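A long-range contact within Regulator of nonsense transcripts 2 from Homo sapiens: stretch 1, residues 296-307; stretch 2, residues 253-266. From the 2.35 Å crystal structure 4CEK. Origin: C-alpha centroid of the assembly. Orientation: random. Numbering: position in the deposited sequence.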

# COMPACT_ATOMS: atom_id res chain seq x y z
N THR A 296 19.75 -10.74 -11.91
CA THR A 296 18.60 -11.15 -12.71
C THR A 296 17.30 -10.48 -12.22
O THR A 296 16.51 -9.93 -13.04
CB THR A 296 18.50 -12.70 -12.67
OG1 THR A 296 19.70 -13.27 -13.23
CG2 THR A 296 17.28 -13.18 -13.35
N MET A 297 17.09 -10.48 -10.89
CA MET A 297 16.00 -9.67 -10.25
C MET A 297 15.95 -8.21 -10.71
O MET A 297 14.94 -7.75 -11.21
CB MET A 297 16.12 -9.72 -8.73
CG MET A 297 14.81 -9.55 -7.96
SD MET A 297 15.07 -9.63 -6.16
CE MET A 297 15.37 -11.39 -5.94
N VAL A 298 17.05 -7.48 -10.59
CA VAL A 298 17.08 -6.09 -11.05
C VAL A 298 16.73 -5.97 -12.55
O VAL A 298 15.92 -5.12 -12.95
CB VAL A 298 18.49 -5.48 -10.78
CG1 VAL A 298 18.61 -4.08 -11.40
CG2 VAL A 298 18.82 -5.45 -9.26
N GLU A 299 17.34 -6.82 -13.39
CA GLU A 299 17.01 -6.85 -14.83
C GLU A 299 15.53 -7.03 -15.10
O GLU A 299 14.93 -6.28 -15.86
CB GLU A 299 17.80 -7.97 -15.54
CG GLU A 299 19.27 -7.62 -15.62
CD GLU A 299 20.18 -8.78 -15.95
OE1 GLU A 299 19.73 -9.92 -16.02
OE2 GLU A 299 21.38 -8.54 -16.14
N ASN A 300 14.93 -8.00 -14.44
CA ASN A 300 13.52 -8.27 -14.63
C ASN A 300 12.60 -7.09 -14.24
O ASN A 300 11.71 -6.73 -15.01
CB ASN A 300 13.14 -9.56 -13.94
CG ASN A 300 13.70 -10.77 -14.67
OD1 ASN A 300 14.19 -10.65 -15.81
ND2 ASN A 300 13.65 -11.94 -14.01
N ALA A 301 12.90 -6.43 -13.11
CA ALA A 301 12.15 -5.24 -12.71
C ALA A 301 12.35 -4.13 -13.70
O ALA A 301 11.39 -3.42 -14.05
CB ALA A 301 12.53 -4.77 -11.31
N TYR A 302 13.58 -3.95 -14.16
CA TYR A 302 13.87 -2.94 -15.18
C TYR A 302 13.03 -3.10 -16.48
O TYR A 302 12.35 -2.13 -16.95
CB TYR A 302 15.36 -2.91 -15.48
CG TYR A 302 15.80 -1.93 -16.58
CD1 TYR A 302 15.83 -2.31 -17.93
CD2 TYR A 302 16.21 -0.66 -16.26
CE1 TYR A 302 16.25 -1.42 -18.92
CE2 TYR A 302 16.64 0.22 -17.23
CZ TYR A 302 16.67 -0.16 -18.55
OH TYR A 302 17.07 0.77 -19.46
N TYR A 303 13.08 -4.30 -17.05
CA TYR A 303 12.41 -4.60 -18.35
C TYR A 303 10.89 -4.66 -18.19
O TYR A 303 10.13 -4.41 -19.14
CB TYR A 303 12.94 -5.91 -18.94
CG TYR A 303 14.40 -5.82 -19.39
CD1 TYR A 303 14.79 -4.89 -20.36
CD2 TYR A 303 15.36 -6.60 -18.84
CE1 TYR A 303 16.10 -4.78 -20.77
CE2 TYR A 303 16.67 -6.50 -19.24
CZ TYR A 303 17.05 -5.60 -20.20
OH TYR A 303 18.41 -5.51 -20.61
N TYR A 304 10.44 -4.95 -16.98
CA TYR A 304 9.04 -4.84 -16.63
C TYR A 304 8.56 -3.37 -16.72
O TYR A 304 7.51 -3.14 -17.29
CB TYR A 304 8.77 -5.42 -15.23
CG TYR A 304 7.31 -5.40 -14.87
CD1 TYR A 304 6.74 -4.26 -14.30
CD2 TYR A 304 6.48 -6.49 -15.12
CE1 TYR A 304 5.39 -4.21 -13.99
CE2 TYR A 304 5.13 -6.46 -14.79
CZ TYR A 304 4.59 -5.30 -14.23
OH TYR A 304 3.27 -5.25 -13.90
N CYS A 305 9.33 -2.38 -16.20
CA CYS A 305 8.94 -0.94 -16.32
C CYS A 305 9.23 -0.30 -17.65
O CYS A 305 8.51 0.60 -18.08
CB CYS A 305 9.68 -0.05 -15.30
SG CYS A 305 9.49 -0.64 -13.64
N ASN A 306 10.35 -0.69 -18.25
CA ASN A 306 10.90 0.02 -19.41
C ASN A 306 11.27 -1.04 -20.45
O ASN A 306 12.46 -1.27 -20.69
CB ASN A 306 12.13 0.85 -18.98
CG ASN A 306 12.63 1.78 -20.08
OD1 ASN A 306 11.95 1.98 -21.08
ND2 ASN A 306 13.80 2.36 -19.90
N PRO A 307 10.25 -1.73 -21.01
CA PRO A 307 10.43 -2.74 -22.06
C PRO A 307 10.71 -2.10 -23.42
O PRO A 307 11.87 -1.93 -23.78
CB PRO A 307 9.06 -3.43 -22.12
CG PRO A 307 8.10 -2.36 -21.73
CD PRO A 307 8.82 -1.50 -20.72
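Stretch 2, residues 253-266: ACTLLETCGRFLFR

Stretch 2 is helical throughout and runs in the same general direction as helix 296-305, crossing it at -33° with the axes 9.2 Å apart at closest approach. Its helix kinks where the N atoms of Arg262 and Phe263 have no bond to the turn before. The backbones come near each other at Ala301 and Cys254, CA to CA 5.5 Å, and at Cys305 and Arg262, CA to CA 4.9 Å. Met297 CG lies 3.7 Å from Cys254 SG, and one turn on, Ala301 CB points toward stretch 2 and meets the same SG at 3.9 Å, with Leu257 CD1 at 4.4 Å.

Tyr304 supplies the polar anchor. Its chi1 is t, and the ring swings nearer than its CA-to-CB bond suggests, so that the guanidinium of Arg262 stacks flat on it, centres 3.7 Å apart and planes at 12°. Extended t rotamers at chi2 and chi3 carry Arg262 there, and its NE also donates to Tyr304 O at 2.7 Å, so one side chain engages both ring and backbone.

Next, Cys305 SG packs 3.8 Å from Gly261 CA; an ideal CB on that glycine would lie 2.5 Å from SG, a clash. Water 1 joins Cys305 O (2.5 Å) to Arg266 NE (2.9 Å). Asn306, leaving helical phi/psi, places CB over the Phe265 ring, 4.3 Å from its centroid.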

# COMPACT_ATOMS: atom_id res chain seq x y z
N ALA A 253 12.90 -3.15 -3.41
CA ALA A 253 12.92 -2.28 -4.60
C ALA A 253 12.19 -2.87 -5.80
O ALA A 253 11.47 -2.14 -6.51
CB ALA A 253 14.35 -1.99 -5.02
N CYS A 254 12.43 -4.16 -6.06
CA CYS A 254 11.93 -4.86 -7.24
C CYS A 254 10.47 -5.14 -7.06
O CYS A 254 9.68 -4.98 -8.01
CB CYS A 254 12.73 -6.17 -7.54
SG CYS A 254 14.47 -5.87 -8.08
N THR A 255 10.07 -5.54 -5.84
CA THR A 255 8.63 -5.58 -5.48
C THR A 255 7.94 -4.22 -5.68
O THR A 255 6.87 -4.14 -6.31
CB THR A 255 8.42 -6.01 -4.05
OG1 THR A 255 9.20 -7.19 -3.81
CG2 THR A 255 6.93 -6.29 -3.81
N LEU A 256 8.57 -3.15 -5.19
CA LEU A 256 7.97 -1.82 -5.35
C LEU A 256 7.75 -1.55 -6.82
O LEU A 256 6.65 -1.12 -7.21
CB LEU A 256 8.84 -0.71 -4.73
CG LEU A 256 8.32 0.74 -4.74
CD1 LEU A 256 6.94 0.79 -4.07
CD2 LEU A 256 9.28 1.65 -4.01
N LEU A 257 8.78 -1.78 -7.64
CA LEU A 257 8.67 -1.46 -9.09
C LEU A 257 7.68 -2.36 -9.87
O LEU A 257 7.01 -1.90 -10.78
CB LEU A 257 10.05 -1.46 -9.76
CG LEU A 257 11.05 -0.39 -9.29
CD1 LEU A 257 12.52 -0.75 -9.64
CD2 LEU A 257 10.61 0.91 -9.91
N GLU A 258 7.55 -3.61 -9.47
CA GLU A 258 6.51 -4.47 -10.04
C GLU A 258 5.10 -3.96 -9.72
O GLU A 258 4.18 -4.12 -10.52
CB GLU A 258 6.61 -5.88 -9.48
CG GLU A 258 7.72 -6.79 -10.00
CD GLU A 258 7.66 -8.15 -9.29
OE1 GLU A 258 6.52 -8.66 -9.10
OE2 GLU A 258 8.72 -8.70 -8.89
N THR A 259 4.93 -3.36 -8.54
CA THR A 259 3.63 -2.92 -8.09
C THR A 259 3.28 -1.60 -8.77
O THR A 259 2.19 -1.45 -9.23
CB THR A 259 3.58 -2.83 -6.53
OG1 THR A 259 4.05 -4.05 -5.93
CG2 THR A 259 2.15 -2.55 -6.03
N CYS A 260 4.19 -0.62 -8.83
CA CYS A 260 3.84 0.73 -9.36
C CYS A 260 4.85 1.39 -10.26
O CYS A 260 4.66 2.53 -10.63
CB CYS A 260 3.55 1.72 -8.22
SG CYS A 260 4.97 2.19 -7.18
N GLY A 261 5.90 0.67 -10.66
CA GLY A 261 6.94 1.22 -11.55
C GLY A 261 6.40 1.72 -12.89
O GLY A 261 6.86 2.74 -13.40
N ARG A 262 5.44 1.02 -13.48
CA ARG A 262 4.93 1.49 -14.77
C ARG A 262 4.14 2.76 -14.61
O ARG A 262 4.26 3.65 -15.44
CB ARG A 262 4.09 0.44 -15.48
CG ARG A 262 4.93 -0.60 -16.19
CD ARG A 262 4.13 -1.88 -16.39
NE ARG A 262 4.84 -2.84 -17.22
CZ ARG A 262 4.34 -4.01 -17.60
NH1 ARG A 262 3.11 -4.39 -17.24
NH2 ARG A 262 5.08 -4.81 -18.37
N PHE A 263 3.34 2.83 -13.55
CA PHE A 263 2.62 4.06 -13.22
C PHE A 263 3.58 5.23 -13.12
O PHE A 263 3.37 6.29 -13.72
CB PHE A 263 1.80 3.88 -11.93
CG PHE A 263 1.07 5.13 -11.47
CD1 PHE A 263 -0.16 5.45 -11.98
CD2 PHE A 263 1.62 5.94 -10.47
CE1 PHE A 263 -0.84 6.60 -11.54
CE2 PHE A 263 0.96 7.10 -10.03
CZ PHE A 263 -0.27 7.43 -10.56
N LEU A 264 4.69 5.01 -12.42
CA LEU A 264 5.68 6.06 -12.26
C LEU A 264 6.41 6.39 -13.54
O LEU A 264 6.68 7.58 -13.83
CB LEU A 264 6.69 5.69 -11.20
CG LEU A 264 6.23 5.58 -9.74
CD1 LEU A 264 7.37 4.96 -8.93
CD2 LEU A 264 5.79 6.91 -9.11
N PHE A 265 6.77 5.35 -14.29
CA PHE A 265 7.56 5.53 -15.52
C PHE A 265 6.68 6.19 -16.59
O PHE A 265 7.10 7.09 -17.26
CB PHE A 265 8.16 4.19 -16.00
CG PHE A 265 9.07 4.32 -17.18
CD1 PHE A 265 10.39 4.63 -17.01
CD2 PHE A 265 8.59 4.14 -18.46
CE1 PHE A 265 11.25 4.76 -18.11
CE2 PHE A 265 9.45 4.26 -19.57
CZ PHE A 265 10.78 4.58 -19.39
N ARG A 266 5.43 5.78 -16.70
CA ARG A 266 4.56 6.31 -17.73
C ARG A 266 4.01 7.73 -17.45
O ARG A 266 3.76 8.50 -18.38
CB ARG A 266 3.43 5.31 -18.00
CG ARG A 266 3.98 4.05 -18.64
CD ARG A 266 2.95 2.95 -18.74
NE ARG A 266 3.57 1.74 -19.29
CZ ARG A 266 2.97 0.56 -19.43
NH1 ARG A 266 1.70 0.38 -19.05
NH2 ARG A 266 3.66 -0.46 -19.93
O HOH W 1 6.39 0.89 -19.44